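Local atomic coordinates of SsfX3 (Streptomyces sp. SF2575, PDB entry 3SKV), a protein that probably transfers a salicylyl group onto a tetracycline intermediate, using a GDSL/SGNH-type domain joined to an N-terminal jelly-roll domain. Residues 51-63 and 158-170. The protein carries 1 engineered substitution. Sequence-based numbering, arbitrary orientation.
Sequences QDRDGWLAPWRAP and WLPTLLQFRLAEV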
loop_
_atom_site.group_PDB
_atom_site.type_symbol
_atom_site.label_atom_id
_atom_site.label_comp_id
_atom_site.label_asym_id
_atom_site.label_seq_id
_atom_site.Cartn_x
_atom_site.Cartn_y
_atom_site.Cartn_z
ATOM N N GLN A 51 13.490 -2.220 10.911
ATOM C CA GLN A 51 14.928 -2.532 10.836
ATOM C C GLN A 51 15.746 -1.427 11.477
ATOM O O GLN A 51 15.679 -0.279 11.068
ATOM C CB GLN A 51 15.380 -2.737 9.377
ATOM C CG GLN A 51 16.847 -3.117 9.254
ATOM C CD GLN A 51 17.330 -3.170 7.831
ATOM O OE1 GLN A 51 17.269 -2.187 7.082
ATOM N NE2 GLN A 51 17.851 -4.320 7.436
ATOM N N ASP A 52 16.595 -1.828 12.405
ATOM C CA ASP A 52 17.509 -0.994 13.184
ATOM C C ASP A 52 18.871 -1.093 12.526
ATOM O O ASP A 52 19.496 -2.150 12.574
ATOM C CB ASP A 52 17.521 -1.527 14.647
ATOM C CG ASP A 52 18.601 -1.042 15.601
ATOM O OD1 ASP A 52 19.795 -1.122 15.238
ATOM O OD2 ASP A 52 18.267 -0.760 16.781
ATOM N N ARG A 53 19.324 -0.017 11.888
ATOM C CA ARG A 53 20.635 -0.027 11.262
ATOM C C ARG A 53 21.405 1.210 11.601
ATOM O O ARG A 53 21.191 2.267 11.006
ATOM C CB ARG A 53 20.546 -0.278 9.740
ATOM C CG ARG A 53 21.911 -0.464 9.055
ATOM C CD ARG A 53 21.802 -0.819 7.578
ATOM N NE ARG A 53 22.878 -0.215 6.779
ATOM C CZ ARG A 53 24.058 -0.784 6.532
ATOM N NH1 ARG A 53 24.346 -1.980 7.032
ATOM N NH2 ARG A 53 24.960 -0.158 5.785
ATOM N N ASP A 54 22.308 1.078 12.581
ATOM C CA ASP A 54 23.252 2.118 13.024
ATOM C C ASP A 54 22.622 3.472 13.375
ATOM O O ASP A 54 23.054 4.491 12.872
ATOM C CB ASP A 54 24.401 2.255 11.998
ATOM C CG ASP A 54 25.212 0.983 11.801
ATOM O OD1 ASP A 54 25.605 0.355 12.827
ATOM O OD2 ASP A 54 25.471 0.621 10.630
ATOM N N GLY A 55 21.596 3.466 14.220
ATOM C CA GLY A 55 20.884 4.677 14.644
ATOM C C GLY A 55 19.687 5.050 13.796
ATOM O O GLY A 55 18.953 5.991 14.118
ATOM N N TRP A 56 19.469 4.314 12.699
ATOM C CA TRP A 56 18.361 4.598 11.791
ATOM C C TRP A 56 17.333 3.493 11.855
ATOM O O TRP A 56 17.668 2.314 11.952
ATOM C CB TRP A 56 18.867 4.799 10.350
ATOM C CG TRP A 56 19.777 5.972 10.225
ATOM C CD1 TRP A 56 21.114 6.008 10.505
ATOM C CD2 TRP A 56 19.392 7.320 9.945
ATOM N NE1 TRP A 56 21.599 7.288 10.355
ATOM C CE2 TRP A 56 20.560 8.121 10.038
ATOM C CE3 TRP A 56 18.182 7.927 9.581
ATOM C CZ2 TRP A 56 20.553 9.486 9.768
ATOM C CZ3 TRP A 56 18.177 9.289 9.329
ATOM C CH2 TRP A 56 19.351 10.050 9.418
ATOM N N LEU A 57 16.074 3.885 11.788
ATOM C CA LEU A 57 14.967 2.972 11.840
ATOM C C LEU A 57 14.271 2.948 10.488
ATOM O O LEU A 57 13.761 3.962 10.046
ATOM C CB LEU A 57 14.010 3.386 13.012
ATOM C CG LEU A 57 12.953 2.381 13.511
ATOM C CD1 LEU A 57 11.713 2.415 12.642
ATOM C CD2 LEU A 57 13.519 0.965 13.622
ATOM N N ALA A 58 14.302 1.812 9.816
ATOM C CA ALA A 58 13.656 1.620 8.517
ATOM C C ALA A 58 12.395 0.744 8.620
ATOM O O ALA A 58 12.491 -0.432 8.977
ATOM C CB ALA A 58 14.631 0.988 7.541
ATOM N N PRO A 59 11.204 1.264 8.308
ATOM C CA PRO A 59 10.005 0.400 8.313
ATOM C C PRO A 59 10.054 -0.466 7.038
ATOM O O PRO A 59 10.471 0.025 5.969
ATOM C CB PRO A 59 8.825 1.392 8.273
ATOM C CG PRO A 59 9.428 2.764 8.349
ATOM C CD PRO A 59 10.859 2.635 7.885
ATOM N N TRP A 60 9.705 -1.764 7.165
ATOM C CA TRP A 60 9.668 -2.709 6.046
ATOM C C TRP A 60 8.279 -3.268 5.892
ATOM O O TRP A 60 7.550 -3.416 6.870
ATOM C CB TRP A 60 10.658 -3.859 6.244
ATOM C CG TRP A 60 12.093 -3.506 5.967
ATOM C CD1 TRP A 60 12.906 -2.707 6.719
ATOM C CD2 TRP A 60 12.920 -4.075 4.944
ATOM N NE1 TRP A 60 14.172 -2.674 6.174
ATOM C CE2 TRP A 60 14.221 -3.538 5.108
ATOM C CE3 TRP A 60 12.692 -5.008 3.915
ATOM C CZ2 TRP A 60 15.283 -3.878 4.258
ATOM C CZ3 TRP A 60 13.740 -5.333 3.063
ATOM C CH2 TRP A 60 15.012 -4.760 3.225
ATOM N N ARG A 61 7.916 -3.599 4.664
ATOM C CA ARG A 61 6.614 -4.192 4.371
ATOM C C ARG A 61 6.702 -5.718 4.163
ATOM O O ARG A 61 5.836 -6.321 3.563
ATOM C CB ARG A 61 5.914 -3.454 3.238
ATOM C CG ARG A 61 5.439 -2.077 3.675
ATOM C CD ARG A 61 4.547 -1.485 2.623
ATOM N NE ARG A 61 5.302 -1.188 1.416
ATOM C CZ ARG A 61 4.890 -1.435 0.179
ATOM N NH1 ARG A 61 3.687 -1.959 -0.036
ATOM N NH2 ARG A 61 5.673 -1.159 -0.854
ATOM N N ALA A 62 7.738 -6.331 4.726
ATOM C CA ALA A 62 8.016 -7.767 4.765
ATOM C C ALA A 62 9.039 -8.000 5.906
ATOM O O ALA A 62 9.651 -7.013 6.317
ATOM C CB ALA A 62 8.587 -8.231 3.439
ATOM N N PRO A 63 9.228 -9.235 6.467
ATOM C CA PRO A 63 10.212 -9.408 7.574
ATOM C C PRO A 63 11.620 -9.174 7.042
ATOM O O PRO A 63 12.065 -9.984 6.250
ATOM C CB PRO A 63 10.013 -10.866 8.016
ATOM C CG PRO A 63 8.742 -11.292 7.407
ATOM C CD PRO A 63 8.554 -10.509 6.153
ATOM N N TRP A 158 2.274 10.146 7.091
ATOM C CA TRP A 158 2.151 9.204 5.987
ATOM C C TRP A 158 3.409 9.307 5.175
ATOM O O TRP A 158 3.653 10.299 4.476
ATOM C CB TRP A 158 0.941 9.529 5.130
ATOM C CG TRP A 158 -0.332 9.121 5.765
ATOM C CD1 TRP A 158 -0.951 9.707 6.831
ATOM C CD2 TRP A 158 -1.213 8.093 5.299
ATOM N NE1 TRP A 158 -2.147 9.067 7.094
ATOM C CE2 TRP A 158 -2.331 8.072 6.171
ATOM C CE3 TRP A 158 -1.139 7.146 4.265
ATOM C CZ2 TRP A 158 -3.370 7.161 6.025
ATOM C CZ3 TRP A 158 -2.140 6.208 4.162
ATOM C CH2 TRP A 158 -3.257 6.237 5.012
ATOM N N LEU A 159 4.225 8.294 5.302
ATOM C CA LEU A 159 5.547 8.187 4.692
ATOM C C LEU A 159 5.486 8.128 3.158
ATOM O O LEU A 159 4.458 7.703 2.622
ATOM C CB LEU A 159 6.289 6.969 5.302
ATOM C CG LEU A 159 6.419 6.910 6.867
ATOM C CD1 LEU A 159 7.526 5.935 7.279
ATOM C CD2 LEU A 159 6.756 8.294 7.466
ATOM N N PRO A 160 6.550 8.593 2.448
ATOM C CA PRO A 160 6.538 8.574 0.976
ATOM C C PRO A 160 6.306 7.199 0.355
ATOM O O PRO A 160 6.740 6.180 0.882
ATOM C CB PRO A 160 7.903 9.176 0.604
ATOM C CG PRO A 160 8.754 8.922 1.804
ATOM C CD PRO A 160 7.828 9.154 2.945
ATOM N N THR A 161 5.624 7.205 -0.786
ATOM C CA THR A 161 5.165 6.034 -1.524
ATOM C C THR A 161 6.145 5.272 -2.413
ATOM O O THR A 161 6.012 4.050 -2.524
ATOM C CB THR A 161 3.822 6.318 -2.219
ATOM O OG1 THR A 161 3.917 7.548 -2.935
ATOM C CG2 THR A 161 2.652 6.385 -1.242
ATOM N N LEU A 162 7.089 5.946 -3.071
ATOM C CA LEU A 162 8.014 5.248 -3.981
ATOM C C LEU A 162 9.484 5.320 -3.521
ATOM O O LEU A 162 10.411 5.222 -4.342
ATOM C CB LEU A 162 7.836 5.826 -5.408
ATOM C CG LEU A 162 6.393 5.804 -5.951
ATOM C CD1 LEU A 162 6.141 6.934 -6.961
ATOM C CD2 LEU A 162 6.013 4.415 -6.457
ATOM N N LEU A 163 9.682 5.469 -2.201
ATOM C CA LEU A 163 10.973 5.676 -1.584
ATOM C C LEU A 163 11.174 4.829 -0.351
ATOM O O LEU A 163 10.221 4.522 0.359
ATOM C CB LEU A 163 10.973 7.135 -1.094
ATOM C CG LEU A 163 11.664 8.270 -1.870
ATOM C CD1 LEU A 163 11.375 8.253 -3.350
ATOM C CD2 LEU A 163 11.208 9.593 -1.318
ATOM N N GLN A 164 12.436 4.584 -0.012
ATOM C CA GLN A 164 12.806 3.971 1.259
ATOM C C GLN A 164 12.997 5.168 2.212
ATOM O O GLN A 164 13.683 6.126 1.870
ATOM C CB GLN A 164 14.099 3.165 1.140
ATOM C CG GLN A 164 13.950 1.921 0.292
ATOM C CD GLN A 164 15.255 1.169 0.154
ATOM O OE1 GLN A 164 16.096 1.119 1.062
ATOM N NE2 GLN A 164 15.415 0.494 -0.964
ATOM N N PHE A 165 12.336 5.157 3.345
ATOM C CA PHE A 165 12.396 6.266 4.307
ATOM C C PHE A 165 12.894 5.753 5.655
ATOM O O PHE A 165 12.312 4.814 6.185
ATOM C CB PHE A 165 10.997 6.886 4.462
ATOM C CG PHE A 165 10.923 8.119 5.339
ATOM C CD1 PHE A 165 11.067 9.393 4.790
ATOM C CD2 PHE A 165 10.631 8.007 6.697
ATOM C CE1 PHE A 165 10.959 10.526 5.587
ATOM C CE2 PHE A 165 10.537 9.139 7.502
ATOM C CZ PHE A 165 10.679 10.395 6.942
ATOM N N ARG A 166 13.967 6.344 6.196
ATOM C CA ARG A 166 14.554 5.948 7.490
ATOM C C ARG A 166 14.466 7.127 8.446
ATOM O O ARG A 166 14.512 8.266 7.990
ATOM C CB ARG A 166 16.034 5.481 7.340
ATOM C CG ARG A 166 16.262 4.614 6.114
ATOM C CD ARG A 166 17.469 3.716 6.158
ATOM N NE ARG A 166 17.652 3.068 4.853
ATOM C CZ ARG A 166 18.566 3.419 3.949
ATOM N NH1 ARG A 166 19.396 4.427 4.189
ATOM N NH2 ARG A 166 18.658 2.762 2.800
ATOM N N LEU A 167 14.336 6.884 9.757
ATOM C CA LEU A 167 14.270 7.968 10.759
ATOM C C LEU A 167 15.382 7.761 11.752
ATOM O O LEU A 167 15.678 6.624 12.134
ATOM C CB LEU A 167 12.997 7.962 11.631
ATOM C CG LEU A 167 11.606 7.879 11.085
ATOM C CD1 LEU A 167 11.255 6.416 10.650
ATOM C CD2 LEU A 167 10.616 8.343 12.173
ATOM N N ALA A 168 15.834 8.849 12.335
ATOM C CA ALA A 168 16.836 8.804 13.398
ATOM C C ALA A 168 16.305 9.470 14.682
ATOM O O ALA A 168 16.719 9.102 15.779
ATOM C CB ALA A 168 18.120 9.480 12.935
ATOM N N GLU A 169 15.361 10.420 14.551
ATOM C CA GLU A 169 14.844 11.180 15.693
ATOM C C GLU A 169 13.541 11.891 15.382
ATOM O O GLU A 169 13.294 12.285 14.243
ATOM C CB GLU A 169 15.885 12.252 16.074
ATOM C CG GLU A 169 15.746 12.876 17.458
ATOM C CD GLU A 169 16.582 14.124 17.685
ATOM O OE1 GLU A 169 17.295 14.567 16.749
ATOM O OE2 GLU A 169 16.509 14.671 18.809
ATOM N N VAL A 170 12.721 12.069 16.413
ATOM C CA VAL A 170 11.500 12.851 16.392
ATOM C C VAL A 170 11.697 13.910 17.473
ATOM O O VAL A 170 12.174 13.603 18.573
ATOM C CB VAL A 170 10.203 12.034 16.576
ATOM C CG1 VAL A 170 8.975 12.950 16.628
ATOM C CG2 VAL A 170 10.042 11.010 15.447
#
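Leu57 and Leu167 form the single antiparallel, hydrogen-bonded pair through which the hairpin strand 56-60 meets strand 164-167, an example of one backbone bridge supplemented by side-chain packing on Ala168, Arg166 and Leu159. Leu57 N donates to Leu167 O at 2.8 Å, and Leu167 N returns a bond to Leu57 O at 3.0 Å. CA-H...O contacts flank this pair: Trp56 CA lies 3.4 Å from Leu167 O, and Arg166 CA approaches Leu57 O. The short strand segments run antiparallel but skewed, at 142°, consistent with a single bridge.

The contact joins the two-stranded hairpin, closed by a type I' turn from Arg53 to Trp56, to strand 164-172 within the N-terminal, jelly-roll part of this acyltransferase, just where the chain turns a corner at Ala168.

Aromatic packing marks that corner. With CG anti to its own carbonyl carbon (chi1 -63°), Trp56 brings its six-membered ring over Ala168, whose CB sits 3.6 Å from the ring centroid in a CH-pi contact almost on the normal. Trp56 CE3 also lies 4.0 Å from Arg166 CB, which approaches the ring obliquely. Replacing Trp56 by an alanine removes the indole and would probably leave the Ala168 methyl without its aromatic cover and open a gap beside Arg166 CB.

Apolar contacts continue along the hairpin strand. Pro59 CG and Leu159 CD1 meet tip to tip at 3.8 Å, and Leu57 CD1 and Leu167 CD1 touch loosely at 4.5 Å. The extended chain of Arg166 passes Ala58 CB with its CD at 4.2 Å.

The polar end of Arg166 is engaged elsewhere: NH1 forms a salt bridge with Glu101 OE1 on strand 96-103.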